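Local coordinates for protein Bd3459 (Bdellovibrio bacteriovorus, PDB 5CEC) that is probably a serine-type D-Ala-D-Ala carboxypeptidase or endopeptidase of the S13 family, a predatory cell-wall enzyme that is bound by the ankyrin-repeat immunity protein Bd3460, at residues 43-56 against 305-317. The protein carries 1 engineered substitution. Numbering follows the deposited sequence.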
# COMPACT_ATOMS: atom_id res chain seq x y z
N SER A 43 -11.78 -10.84 -14.62
CA SER A 43 -11.63 -12.26 -14.29
C SER A 43 -11.36 -12.48 -12.82
O SER A 43 -10.69 -11.69 -12.20
CB SER A 43 -10.50 -12.89 -15.12
OG SER A 43 -10.42 -14.29 -14.95
N MET A 44 -11.85 -13.62 -12.31
CA MET A 44 -11.47 -14.13 -11.00
C MET A 44 -11.10 -15.58 -11.12
O MET A 44 -11.77 -16.36 -11.81
CB MET A 44 -12.61 -13.97 -9.97
CG MET A 44 -12.28 -14.51 -8.60
SD MET A 44 -13.54 -14.09 -7.39
CE MET A 44 -12.81 -14.76 -5.90
N CYS A 45 -10.07 -15.94 -10.39
CA CYS A 45 -9.62 -17.33 -10.39
C CYS A 45 -9.11 -17.68 -8.97
O CYS A 45 -8.83 -16.81 -8.15
CB CYS A 45 -8.57 -17.61 -11.54
SG CYS A 45 -7.15 -16.48 -11.45
N HIS A 46 -9.00 -18.97 -8.70
CA HIS A 46 -8.52 -19.45 -7.42
C HIS A 46 -7.95 -20.87 -7.53
O HIS A 46 -8.24 -21.58 -8.49
CB HIS A 46 -9.63 -19.41 -6.37
CG HIS A 46 -10.72 -20.41 -6.58
ND1 HIS A 46 -11.80 -20.18 -7.39
CD2 HIS A 46 -10.87 -21.66 -6.08
CE1 HIS A 46 -12.60 -21.22 -7.35
NE2 HIS A 46 -12.06 -22.15 -6.58
N MET A 47 -7.16 -21.29 -6.54
CA MET A 47 -6.65 -22.67 -6.53
C MET A 47 -6.28 -22.99 -5.10
O MET A 47 -5.57 -22.21 -4.46
CB MET A 47 -5.41 -22.82 -7.42
CG MET A 47 -4.95 -24.26 -7.56
SD MET A 47 -3.46 -24.40 -8.53
CE MET A 47 -2.33 -23.90 -7.21
N ALA A 48 -6.69 -24.17 -4.60
CA ALA A 48 -6.23 -24.60 -3.27
C ALA A 48 -4.71 -24.79 -3.31
O ALA A 48 -4.18 -25.35 -4.28
CB ALA A 48 -6.91 -25.89 -2.85
N ALA A 49 -4.01 -24.36 -2.27
CA ALA A 49 -2.54 -24.44 -2.24
C ALA A 49 -2.00 -25.86 -2.32
O ALA A 49 -0.92 -26.12 -2.90
CB ALA A 49 -2.01 -23.76 -0.98
N ASN A 50 -2.76 -26.77 -1.74
CA ASN A 50 -2.41 -28.18 -1.71
C ASN A 50 -2.96 -28.99 -2.91
O ASN A 50 -2.93 -30.22 -2.89
CB ASN A 50 -2.91 -28.79 -0.39
CG ASN A 50 -4.43 -28.80 -0.28
OD1 ASN A 50 -5.16 -28.68 -1.28
ND2 ASN A 50 -4.92 -28.91 0.95
N SER A 51 -3.47 -28.33 -3.94
CA SER A 51 -4.02 -29.02 -5.10
C SER A 51 -3.04 -30.04 -5.71
O SER A 51 -1.90 -29.68 -6.02
CB SER A 51 -4.37 -28.01 -6.18
OG SER A 51 -4.73 -28.68 -7.36
N LYS A 52 -3.48 -31.28 -5.88
CA LYS A 52 -2.67 -32.33 -6.53
C LYS A 52 -2.53 -32.10 -8.04
O LYS A 52 -1.47 -32.35 -8.62
CB LYS A 52 -3.28 -33.72 -6.30
CG LYS A 52 -3.32 -34.15 -4.84
CD LYS A 52 -3.74 -35.62 -4.73
CE LYS A 52 -3.89 -36.08 -3.29
NZ LYS A 52 -5.21 -35.67 -2.73
N THR A 53 -3.61 -31.63 -8.67
CA THR A 53 -3.65 -31.43 -10.11
C THR A 53 -3.05 -30.06 -10.46
O THR A 53 -2.62 -29.86 -11.59
CB THR A 53 -5.10 -31.52 -10.66
OG1 THR A 53 -5.84 -30.33 -10.33
CG2 THR A 53 -5.83 -32.75 -10.08
N GLN A 54 -3.03 -29.12 -9.50
CA GLN A 54 -2.68 -27.72 -9.76
C GLN A 54 -3.50 -27.12 -10.92
O GLN A 54 -3.02 -26.25 -11.66
CB GLN A 54 -1.17 -27.54 -9.95
CG GLN A 54 -0.36 -27.84 -8.69
CD GLN A 54 1.13 -27.56 -8.84
OE1 GLN A 54 1.53 -26.51 -9.34
NE2 GLN A 54 1.95 -28.48 -8.37
N GLN A 55 -4.75 -27.55 -11.04
CA GLN A 55 -5.68 -26.97 -12.00
C GLN A 55 -6.22 -25.69 -11.39
O GLN A 55 -6.75 -25.65 -10.29
CB GLN A 55 -6.83 -27.91 -12.31
CG GLN A 55 -7.67 -27.47 -13.51
CD GLN A 55 -8.71 -28.51 -13.90
OE1 GLN A 55 -9.52 -28.92 -13.08
NE2 GLN A 55 -8.69 -28.93 -15.17
N ILE A 56 -6.10 -24.62 -12.14
CA ILE A 56 -6.63 -23.32 -11.70
C ILE A 56 -8.12 -23.23 -12.02
O ILE A 56 -8.53 -23.53 -13.15
CB ILE A 56 -5.85 -22.18 -12.34
CG1 ILE A 56 -4.39 -22.26 -11.90
CG2 ILE A 56 -6.46 -20.82 -11.99
CD1 ILE A 56 -3.44 -21.40 -12.72
N ALA A 305 -1.32 -8.99 -17.13
CA ALA A 305 -1.12 -10.44 -17.10
C ALA A 305 -2.45 -11.13 -16.95
O ALA A 305 -3.49 -10.48 -16.69
CB ALA A 305 -0.21 -10.86 -15.95
N THR A 306 -2.43 -12.44 -17.10
CA THR A 306 -3.63 -13.23 -16.90
C THR A 306 -3.86 -13.51 -15.42
O THR A 306 -2.94 -13.55 -14.62
CB THR A 306 -3.57 -14.56 -17.68
OG1 THR A 306 -2.61 -15.42 -17.07
CG2 THR A 306 -3.23 -14.35 -19.17
N CYS A 307 -5.11 -13.79 -15.09
CA CYS A 307 -5.49 -14.17 -13.74
C CYS A 307 -4.77 -15.50 -13.38
O CYS A 307 -4.25 -15.64 -12.27
CB CYS A 307 -7.00 -14.30 -13.65
SG CYS A 307 -7.65 -14.37 -11.98
N GLU A 308 -4.71 -16.45 -14.32
CA GLU A 308 -3.96 -17.70 -14.10
C GLU A 308 -2.50 -17.44 -13.73
O GLU A 308 -1.96 -18.06 -12.80
CB GLU A 308 -4.00 -18.63 -15.33
CG GLU A 308 -5.31 -19.34 -15.51
CD GLU A 308 -5.28 -20.43 -16.56
OE1 GLU A 308 -4.23 -20.64 -17.22
OE2 GLU A 308 -6.31 -21.11 -16.73
N MET A 309 -1.87 -16.48 -14.41
CA MET A 309 -0.49 -16.13 -14.10
C MET A 309 -0.35 -15.63 -12.65
O MET A 309 0.65 -15.90 -11.98
CB MET A 309 0.06 -15.10 -15.08
CG MET A 309 0.57 -15.67 -16.38
SD MET A 309 1.97 -16.80 -16.21
CE MET A 309 2.92 -16.03 -14.94
N MET A 310 -1.34 -14.87 -12.17
CA MET A 310 -1.30 -14.42 -10.79
C MET A 310 -1.34 -15.58 -9.78
O MET A 310 -0.63 -15.58 -8.78
CB MET A 310 -2.40 -13.39 -10.54
CG MET A 310 -2.25 -12.11 -11.34
SD MET A 310 -0.66 -11.26 -11.12
CE MET A 310 0.32 -11.90 -12.47
N ILE A 311 -2.15 -16.59 -10.06
CA ILE A 311 -2.18 -17.79 -9.22
C ILE A 311 -0.82 -18.50 -9.25
O ILE A 311 -0.31 -18.89 -8.22
CB ILE A 311 -3.29 -18.74 -9.64
CG1 ILE A 311 -4.66 -18.03 -9.57
CG2 ILE A 311 -3.25 -19.99 -8.79
CD1 ILE A 311 -5.04 -17.53 -8.18
N LYS A 312 -0.23 -18.64 -10.43
CA LYS A 312 1.08 -19.28 -10.54
C LYS A 312 2.17 -18.54 -9.78
O LYS A 312 3.01 -19.13 -9.10
CB LYS A 312 1.51 -19.46 -11.98
CG LYS A 312 0.63 -20.41 -12.79
CD LYS A 312 1.06 -20.44 -14.26
CE LYS A 312 2.36 -21.19 -14.46
NZ LYS A 312 2.25 -22.68 -14.30
N VAL A 313 2.09 -17.22 -9.83
CA VAL A 313 3.02 -16.38 -9.07
C VAL A 313 2.86 -16.62 -7.58
O VAL A 313 3.87 -16.76 -6.86
CB VAL A 313 2.82 -14.89 -9.45
CG1 VAL A 313 3.47 -13.95 -8.44
CG2 VAL A 313 3.37 -14.64 -10.85
N LEU A 314 1.62 -16.67 -7.10
CA LEU A 314 1.38 -16.94 -5.67
C LEU A 314 1.93 -18.32 -5.26
O LEU A 314 2.60 -18.45 -4.22
CB LEU A 314 -0.09 -16.83 -5.32
CG LEU A 314 -0.59 -15.36 -5.35
CD1 LEU A 314 -2.10 -15.34 -5.51
CD2 LEU A 314 -0.14 -14.56 -4.12
N TYR A 315 1.65 -19.34 -6.07
CA TYR A 315 2.15 -20.69 -5.79
C TYR A 315 3.66 -20.71 -5.67
O TYR A 315 4.24 -21.26 -4.71
CB TYR A 315 1.72 -21.64 -6.89
CG TYR A 315 2.26 -23.01 -6.69
CD1 TYR A 315 3.53 -23.35 -7.15
CD2 TYR A 315 1.52 -23.96 -6.02
CE1 TYR A 315 4.03 -24.62 -6.96
CE2 TYR A 315 2.02 -25.23 -5.80
CZ TYR A 315 3.29 -25.58 -6.27
OH TYR A 315 3.82 -26.79 -6.08
N SER A 316 4.32 -20.07 -6.64
CA SER A 316 5.78 -20.03 -6.69
C SER A 316 6.39 -19.21 -5.57
O SER A 316 7.44 -19.58 -5.02
CB SER A 316 6.26 -19.54 -8.07
OG SER A 316 5.91 -20.46 -9.08
N LEU A 317 5.78 -18.06 -5.23
CA LEU A 317 6.26 -17.25 -4.14
C LEU A 317 6.15 -18.01 -2.83
O LEU A 317 7.09 -17.99 -2.00
CB LEU A 317 5.46 -15.94 -4.10
CG LEU A 317 5.82 -14.98 -2.96
CD1 LEU A 317 7.30 -14.60 -2.95
CD2 LEU A 317 4.98 -13.73 -3.08
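A disulfide between C45 and C307, continued by a row of apolar contacts, fixes helix 307-317 on one face of strand 43-48 in the antiparallel sheet, where this strand pairs with strand 376-385. A helix laid on such a sheet is consistent with the transpeptidase-type fold of the beta-lactamase clan. Strand and helix run roughly alike, 31° apart with their axes 8.0 Å from each other, so the contact extends along both. The two SG atoms lie 2.2 Å apart with a C-S-S-C torsion of -102°. C307 sits in the first turn of the helix, just after the N-cap T306, whose OG1 accepts from M309 N.

One turn on, I311 fills the angle between strand and returning loop: its CG1 lies 3.5 Å from C45 SG, and its CG2 meets M47 CB at 3.8 Å and, on the loop side, I56 CG1. A branched isoleucine suits a place with neighbours on several sides. I56 reaches on with CD1 to the CB of E308, 3.8 Å away, so the glutamate contributes its aliphatic stem.

At the far end Y315 turns its ring toward the loop. The flat Q54 amide can lie nearly parallel to it, the planes 25° apart, with OE1 3.6 Å above one face and offset toward the rim, while M47 CE approaches CD2 obliquely. The covalent bond thus ties the helix start to a strand distant in sequence; apolar and amide-ring packing continues the union non-covalently.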